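Long-range contact in cysteine synthase 3 (Entamoeba histolytica, PDB 6KR5), which probably catalyses the pyridoxal-phosphate-dependent formation of cysteine from O-acetylserine and sulfide: residues V107-M112 against V128-T133. Sequence-based numbering, arbitrary orientation.
Sequences VMPSTM and VLSDGT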
ATOM      1  N   VAL B 107     -18.342   0.267  15.076  1.00 20.48           N
ATOM      2  CA  VAL B 107     -18.349   0.368  16.531  1.00 21.52           C
ATOM      3  C   VAL B 107     -16.993  -0.084  17.055  1.00 20.46           C
ATOM      4  O   VAL B 107     -16.535  -1.182  16.722  1.00 21.97           O
ATOM      5  CB  VAL B 107     -19.473  -0.485  17.141  1.00 22.33           C
ATOM      6  CG1 VAL B 107     -19.596  -0.187  18.620  1.00 24.18           C
ATOM      7  CG2 VAL B 107     -20.783  -0.230  16.401  1.00 26.22           C
ATOM      8  N   MET B 108     -16.362   0.744  17.880  0.66 24.06           N
ATOM      9  CA  MET B 108     -15.043   0.439  18.428  0.66 24.08           C
ATOM     10  C   MET B 108     -14.846   1.274  19.691  0.66 22.99           C
ATOM     11  O   MET B 108     -15.482   2.317  19.851  0.66 24.10           O
ATOM     12  CB  MET B 108     -13.941   0.752  17.406  0.66 24.44           C
ATOM     13  CG  MET B 108     -14.035   2.171  16.881  0.66 20.49           C
ATOM     14  SD  MET B 108     -13.033   2.424  15.415  0.66 26.80           S
ATOM     15  CE  MET B 108     -11.490   1.705  15.976  0.66 24.57           C
ATOM     16  N   PRO B 109     -13.963   0.832  20.595  1.00 23.88           N
ATOM     17  CA  PRO B 109     -13.656   1.681  21.762  1.00 27.87           C
ATOM     18  C   PRO B 109     -12.920   2.941  21.331  1.00 25.43           C
ATOM     19  O   PRO B 109     -12.121   2.924  20.392  1.00 25.90           O
ATOM     20  CB  PRO B 109     -12.766   0.776  22.629  1.00 28.83           C
ATOM     21  CG  PRO B 109     -12.972  -0.608  22.099  1.00 23.84           C
ATOM     22  CD  PRO B 109     -13.243  -0.440  20.635  1.00 23.21           C
ATOM     23  N   SER B 110     -13.200   4.048  22.035  1.00 32.20           N
ATOM     24  CA  SER B 110     -12.754   5.363  21.576  1.00 30.17           C
ATOM     25  C   SER B 110     -11.236   5.454  21.458  1.00 32.07           C
ATOM     26  O   SER B 110     -10.721   6.221  20.636  1.00 32.95           O
ATOM     27  CB  SER B 110     -13.268   6.453  22.519  1.00 30.44           C
ATOM     28  OG  SER B 110     -12.496   6.502  23.713  1.00 33.90           O
ATOM     29  N   THR B 111     -10.507   4.678  22.252  1.00 33.75           N
ATOM     30  CA  THR B 111      -9.055   4.757  22.304  1.00 31.87           C
ATOM     31  C   THR B 111      -8.364   3.724  21.426  1.00 33.52           C
ATOM     32  O   THR B 111      -7.131   3.673  21.409  1.00 31.09           O
ATOM     33  CB  THR B 111      -8.587   4.605  23.754  1.00 40.47           C
ATOM     34  OG1 THR B 111      -9.197   3.444  24.332  1.00 34.09           O
ATOM     35  CG2 THR B 111      -8.992   5.829  24.559  1.00 34.51           C
ATOM     36  N   MET B 112      -9.117   2.923  20.679  1.00 26.77           N
ATOM     37  CA  MET B 112      -8.549   1.818  19.915  1.00 32.87           C
ATOM     38  C   MET B 112      -8.247   2.236  18.484  1.00 30.48           C
ATOM     39  O   MET B 112      -9.075   2.880  17.833  1.00 32.06           O
ATOM     40  CB  MET B 112      -9.503   0.618  19.902  1.00 35.73           C
ATOM     41  CG  MET B 112      -8.821  -0.703  19.583  1.00 43.17           C
ATOM     42  SD  MET B 112      -7.690  -1.244  20.881  1.00 61.97           S
ATOM     43  CE  MET B 112      -7.091  -2.797  20.214  1.00 56.22           C
ATOM     44  N   VAL B 128     -18.898   4.903  15.812  1.00 21.07           N
ATOM     45  CA  VAL B 128     -19.616   4.803  17.070  1.00 23.56           C
ATOM     46  C   VAL B 128     -18.574   4.402  18.100  1.00 26.71           C
ATOM     47  O   VAL B 128     -18.176   3.234  18.172  1.00 23.83           O
ATOM     48  CB  VAL B 128     -20.774   3.802  16.999  1.00 24.39           C
ATOM     49  CG1 VAL B 128     -21.484   3.736  18.334  1.00 29.28           C
ATOM     50  CG2 VAL B 128     -21.749   4.229  15.913  1.00 25.53           C
ATOM     51  N   LEU B 129     -18.102   5.383  18.870  1.00 28.74           N
ATOM     52  CA  LEU B 129     -16.993   5.199  19.798  1.00 29.23           C
ATOM     53  C   LEU B 129     -17.556   4.944  21.185  1.00 30.11           C
ATOM     54  O   LEU B 129     -18.088   5.860  21.823  1.00 34.02           O
ATOM     55  CB  LEU B 129     -16.086   6.426  19.818  1.00 27.78           C
ATOM     56  CG  LEU B 129     -15.471   6.835  18.488  1.00 27.70           C
ATOM     57  CD1 LEU B 129     -14.564   8.049  18.685  1.00 29.15           C
ATOM     58  CD2 LEU B 129     -14.701   5.664  17.909  1.00 27.64           C
ATOM     59  N   SER B 130     -17.441   3.706  21.651  1.00 25.72           N
ATOM     60  CA  SER B 130     -17.802   3.402  23.023  1.00 27.90           C
ATOM     61  C   SER B 130     -16.709   3.895  23.972  1.00 31.68           C
ATOM     62  O   SER B 130     -15.614   4.287  23.552  1.00 28.75           O
ATOM     63  CB  SER B 130     -18.036   1.904  23.192  1.00 30.22           C
ATOM     64  OG  SER B 130     -17.021   1.158  22.545  1.00 30.71           O
ATOM     65  N   ASP B 131     -17.019   3.881  25.270  1.00 29.64           N
ATOM     66  CA  ASP B 131     -16.107   4.438  26.266  1.00 30.80           C
ATOM     67  C   ASP B 131     -14.771   3.707  26.235  1.00 29.33           C
ATOM     68  O   ASP B 131     -14.721   2.477  26.327  1.00 29.66           O
ATOM     69  CB  ASP B 131     -16.713   4.334  27.667  1.00 34.24           C
ATOM     70  CG  ASP B 131     -18.008   5.118  27.817  1.00 47.24           C
ATOM     71  OD1 ASP B 131     -18.274   6.021  26.993  1.00 49.93           O
ATOM     72  OD2 ASP B 131     -18.763   4.824  28.769  1.00 48.98           O
ATOM     73  N   GLY B 132     -13.683   4.471  26.106  1.00 34.98           N
ATOM     74  CA  GLY B 132     -12.363   3.859  26.110  1.00 34.92           C
ATOM     75  C   GLY B 132     -12.117   3.008  27.343  1.00 31.80           C
ATOM     76  O   GLY B 132     -11.548   1.917  27.252  1.00 33.06           O
ATOM     77  N   THR B 133     -12.568   3.484  28.510  1.00 32.07           N
ATOM     78  CA  THR B 133     -12.368   2.732  29.745  1.00 32.52           C
ATOM     79  C   THR B 133     -13.045   1.364  29.728  1.00 34.78           C
ATOM     80  O   THR B 133     -12.691   0.506  30.546  1.00 34.80           O
ATOM     81  CB  THR B 133     -12.879   3.527  30.953  1.00 31.38           C
ATOM     82  OG1 THR B 133     -14.273   3.819  30.793  1.00 35.55           O
ATOM     83  CG2 THR B 133     -12.096   4.828  31.135  1.00 29.38           C
TER
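The carbonyl oxygen Met108 O accepts the backbone N-H of Ser130 (N to O 3.0 Å), with the donor tilted 31° from the carbonyl plane, and it also meets Leu129 CA in a CA-H...O contact. Ser130 OG lies 3.3 Å from Met108 O, its chi1 of 45° setting the hydroxyl between backbone N and carbonyl carbon and bringing OG to 3.5 Å from Pro109 CA. Upstream, Met108 N donates to Val128 O at 3.1 Å, the straightest of the three cross-strand bonds at 161°, while Val107 CA offers a CA-H to that oxygen. Downstream, Ser110 N reaches Ser130 O at 2.9 Å, carrying the ladder one residue past the end of strand 104-109. The bridges Val107-Val128, Met108-Leu129 and Pro109-Ser130 are all parallel, as expected for neighbouring strands of a beta-alpha-beta crossover: helix 114-122 connects them, and strand 126-130 forms the outer edge of a four-stranded parallel sheet within this chain. Val107 and Val128 lie side by side, CG2 of the former 4.1 Å from CB of the latter, on the face where helix 135-149 covers Val128, Pro109 and Ser130. On the other face Met108 CG meets Leu129 CD2 at 3.7 Å, and both side chains touch Gln117 of the crossover helix. Past the strands, Pro109 to Met112 forms a type I turn closed by Met112 N to Pro109 O. This turn brings Ser110 CB against Leu129 CB and sets Thr111 OG1 3.7 Å from Gly132 CA. The CB of Asp131 is directed away from segment 107-112, and its OD2 forms a salt bridge with Lys134 NZ.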